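PDB 4WY5: esterase from Rhizomucor miehei, which hydrolyses carboxylic ester bonds as an alpha/beta-hydrolase from a thermophilic fungus. Local coordinates for the interface of chains A and B. Sequence-based numbering; all coordinates share one arbitrary frame. Chains: chain A/B, Esterase.

Contact 1: the interface of chains A and B. Residues chain A 269, 284-285; chain B 286, 288.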
ATOM      1  N   GLU A 269      -1.342  13.931  -2.805  1.00 19.51           N
ATOM      2  CA  GLU A 269      -0.187  13.651  -1.951  1.00 22.97           C
ATOM      3  C   GLU A 269       0.105  14.872  -1.066  1.00 21.07           C
ATOM      4  O   GLU A 269       0.574  14.732   0.063  1.00 18.29           O
ATOM      5  CB  GLU A 269       1.050  13.262  -2.793  1.00 20.57           C
ATOM      6  CG  GLU A 269       0.834  12.020  -3.679  1.00 19.59           C
ATOM      7  CD  GLU A 269       2.077  11.536  -4.421  1.00 21.13           C
ATOM      8  OE1 GLU A 269       3.177  12.134  -4.274  1.00 21.46           O
ATOM      9  OE2 GLU A 269       1.953  10.539  -5.181  1.00 21.51           O
ATOM     10  N   ALA A 284      -0.061   6.841   3.596  1.00 17.94           N
ATOM     11  CA  ALA A 284      -0.339   7.290   2.237  1.00 17.16           C
ATOM     12  C   ALA A 284       0.596   6.591   1.257  1.00 18.44           C
ATOM     13  O   ALA A 284       1.788   6.456   1.544  1.00 25.70           O
ATOM     14  CB  ALA A 284      -0.177   8.819   2.141  1.00 19.01           C
ATOM     15  N   VAL A 285       0.057   6.120   0.128  1.00 18.32           N
ATOM     16  CA  VAL A 285       0.845   5.451  -0.919  1.00 16.93           C
ATOM     17  C   VAL A 285       0.458   5.922  -2.325  1.00 20.92           C
ATOM     18  O   VAL A 285      -0.715   6.251  -2.567  1.00 20.83           O
ATOM     19  CB  VAL A 285       0.686   3.888  -0.886  1.00 16.64           C
ATOM     20  CG1 VAL A 285       1.325   3.290   0.353  1.00 13.34           C
ATOM     21  CG2 VAL A 285      -0.786   3.470  -0.988  1.00 19.70           C
TER
ATOM     22  N   ARG B 286       4.653   3.507  -3.713  1.00 16.94           N
ATOM     23  CA  ARG B 286       5.602   4.429  -3.070  1.00 19.36           C
ATOM     24  C   ARG B 286       5.068   4.896  -1.706  1.00 20.41           C
ATOM     25  O   ARG B 286       3.946   5.429  -1.609  1.00 17.56           O
ATOM     26  CB  ARG B 286       5.878   5.651  -3.964  1.00 18.64           C
ATOM     27  CG  ARG B 286       6.851   6.689  -3.358  1.00 20.27           C
ATOM     28  CD  ARG B 286       6.922   8.028  -4.182  1.00 18.15           C
ATOM     29  NE  ARG B 286       7.521   7.803  -5.499  1.00 17.52           N
ATOM     30  CZ  ARG B 286       7.859   8.748  -6.375  1.00 21.95           C
ATOM     31  NH1 ARG B 286       7.686  10.039  -6.097  1.00 22.09           N
ATOM     32  NH2 ARG B 286       8.392   8.392  -7.539  1.00 19.80           N
ATOM     33  N   LEU B 288       4.837   7.359   1.254  1.00 24.17           N
ATOM     34  CA  LEU B 288       5.029   8.798   1.495  1.00 20.64           C
ATOM     35  C   LEU B 288       5.486   9.093   2.916  1.00 22.98           C
ATOM     36  O   LEU B 288       4.982   8.497   3.879  1.00 22.40           O
ATOM     37  CB  LEU B 288       3.715   9.534   1.192  1.00 23.23           C
ATOM     38  CG  LEU B 288       3.540  10.031  -0.253  1.00 24.92           C
ATOM     39  CD1 LEU B 288       4.169   9.088  -1.268  1.00 22.47           C
ATOM     40  CD2 LEU B 288       2.072  10.126  -0.580  1.00 19.43           C
TER
HETATM   41  O   HOH W   1       5.793  11.528  -3.986  1.00 15.96           O
HETATM   42  O   HOH W   2       2.824   7.517   4.776  1.00 21.68           O
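A contact between edge strands, part of a two-fold symmetric interface, joins the two copies of this alpha/beta-hydrolase, strand 282-287 of chain A lying against the same strand of chain B and the residues just beyond it; it probably helps hold a dimer together, although the deposited assembly alone does not prove one in solution. A backbone hydrogen bond runs from B:Leu288 N to A:Ala284 O, 3.2 Å long and nearly straight at the hydrogen (169°), with the donor tilted from the carbonyl plane. Beside this bond, water 2 bridges A:Ala284 N and B:Leu288 O, so both backbone polar groups of A:Ala284 are tied, directly or through water, to one residue of the partner. Further along, the carbonyl oxygen of B:Arg286 faces the backbone and CG1 branch of A:Val285 without a hydrogen bond between them.

The side chain of B:Leu288 reaches into chain A through its CD2 methyl, which sits between A:Ala284 CB and A:Glu269 CG, 3.8 Å from each of these two carbons. A:Glu269 belongs to helix 265-277 and crosses the leucine at about a right angle. Its CG stands beside the backbone N (chi1 -59°) and the chain runs extended from there, laying its methylene part along CD2 while carrying the carboxylate past the leucine. There water 1 lies 2.7 Å from A:Glu269 OE1 and 3.2 Å from B:Arg286 NH1 of the guanidinium group. The two charged groups stay apart, OE1 and NH1 being separated by 5.3 Å, so any electrostatic attraction between them is probably modest and partly relayed by the water.

Contact 2: the interface of chains A and B. Residues chain A 281, 317; chain B 305, 309.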
ATOM      1  N   ASP A 281      -2.450  10.865  12.334  1.00 29.29           N
ATOM      2  CA  ASP A 281      -1.911   9.596  11.840  1.00 29.22           C
ATOM      3  C   ASP A 281      -2.286   9.334  10.372  1.00 26.54           C
ATOM      4  O   ASP A 281      -3.458   9.136  10.061  1.00 29.03           O
ATOM      5  CB  ASP A 281      -2.420   8.443  12.707  1.00 29.18           C
ATOM      6  CG  ASP A 281      -1.479   8.114  13.861  1.00 39.55           C
ATOM      7  OD1 ASP A 281      -0.516   8.878  14.100  1.00 36.91           O
ATOM      8  OD2 ASP A 281      -1.706   7.084  14.530  1.00 45.38           O
ATOM      9  N   ASP A 317      -7.832  -3.529  11.572  1.00 26.76           N
ATOM     10  CA  ASP A 317      -6.878  -3.027  12.573  1.00 28.92           C
ATOM     11  C   ASP A 317      -7.505  -1.941  13.463  1.00 30.48           C
ATOM     12  O   ASP A 317      -7.320  -1.937  14.684  1.00 33.11           O
ATOM     13  CB  ASP A 317      -5.618  -2.491  11.874  1.00 33.78           C
ATOM     14  CG  ASP A 317      -4.538  -2.029  12.856  1.00 39.37           C
ATOM     15  OD1 ASP A 317      -3.632  -2.825  13.201  1.00 37.14           O
ATOM     16  OD2 ASP A 317      -4.587  -0.848  13.269  1.00 36.11           O
TER
ATOM     17  N   ARG B 305       3.310   0.330  10.700  1.00 20.73           N
ATOM     18  CA  ARG B 305       2.090  -0.455  10.894  1.00 22.65           C
ATOM     19  C   ARG B 305       1.403  -0.804   9.564  1.00 19.85           C
ATOM     20  O   ARG B 305       1.012  -1.950   9.339  1.00 20.91           O
ATOM     21  CB  ARG B 305       1.133   0.311  11.819  1.00 21.65           C
ATOM     22  CG  ARG B 305      -0.095  -0.477  12.288  1.00 30.92           C
ATOM     23  CD  ARG B 305      -0.863   0.290  13.390  1.00 39.81           C
ATOM     24  NE  ARG B 305      -1.229   1.647  12.968  1.00 38.23           N
ATOM     25  CZ  ARG B 305      -0.619   2.754  13.399  1.00 40.42           C
ATOM     26  NH1 ARG B 305       0.391   2.662  14.271  1.00 35.98           N
ATOM     27  NH2 ARG B 305      -1.007   3.953  12.956  1.00 27.31           N
ATOM     28  N   ASN B 309       0.967  -4.798   8.207  1.00 20.06           N
ATOM     29  CA  ASN B 309      -0.393  -5.297   7.929  1.00 19.81           C
ATOM     30  C   ASN B 309      -0.659  -5.598   6.445  1.00 21.26           C
ATOM     31  O   ASN B 309      -1.407  -6.531   6.103  1.00 20.83           O
ATOM     32  CB  ASN B 309      -1.442  -4.294   8.402  1.00 19.64           C
ATOM     33  CG  ASN B 309      -1.485  -4.164   9.913  1.00 25.01           C
ATOM     34  OD1 ASN B 309      -0.882  -4.960  10.631  1.00 24.96           O
ATOM     35  ND2 ASN B 309      -2.226  -3.168  10.404  1.00 26.30           N
TER
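The side-chain amide nitrogen ND2 of B:Asn309 gives a weak hydrogen bond of 3.1 Å to the carboxylate oxygen OD1 of A:Asp317, bent to 149° at the hydrogen. The donor lies in helix 302-320 of chain B and the acceptor in helix 302-319 of chain A, so equivalent C-terminal helices of the two alpha/beta-hydrolase subunits meet here. The side chains cross at about a right angle, with the amide and carboxylate planes turned 50° from each other. A:Asp317 directs its carboxylate toward the partner helix by setting CG opposite the backbone N (chi1 -176°).

B:Arg305 passes by the other oxygen of this carboxylate: its CD methylene is 3.9 Å from A:Asp317 OD2, and NE is 4.2 Å away, too far for a salt bridge but near enough for a likely favourable charge interaction. The arginine chain leaves its helix extended, then bends at chi3 (55°), carrying the guanidinium group toward A:Asp281 in the loop ahead of strand 282-287. There NH2 forms a long salt bridge of 3.6 Å with A:Asp281 OD2. One arginine thus runs between two carboxylates of the opposite subunit, paired with A:Asp281 and merely passing A:Asp317. These loosely spaced polar contacts probably add electrostatic complementarity to the subunit interface and help set how the C-terminal helices face each other.

The centres of contact 1 and contact 2, taken over their C-alpha atoms, lie about 14 Å apart on one face of each subunit. They share no residue, but chain A connects them closely: the loop residue A:Asp281 of contact 2 is followed directly by strand 282-287, which supplies A:Ala284 and A:Val285 to contact 1. Contact 1 combines a backbone hydrogen bond and water bridges with apolar packing, whereas contact 2 relies on side-chain polar and charged groups of the C-terminal helices and a loop. Because the two-fold axis gives each contact a twin, strands and helices together probably fix the relative orientation of the two subunits.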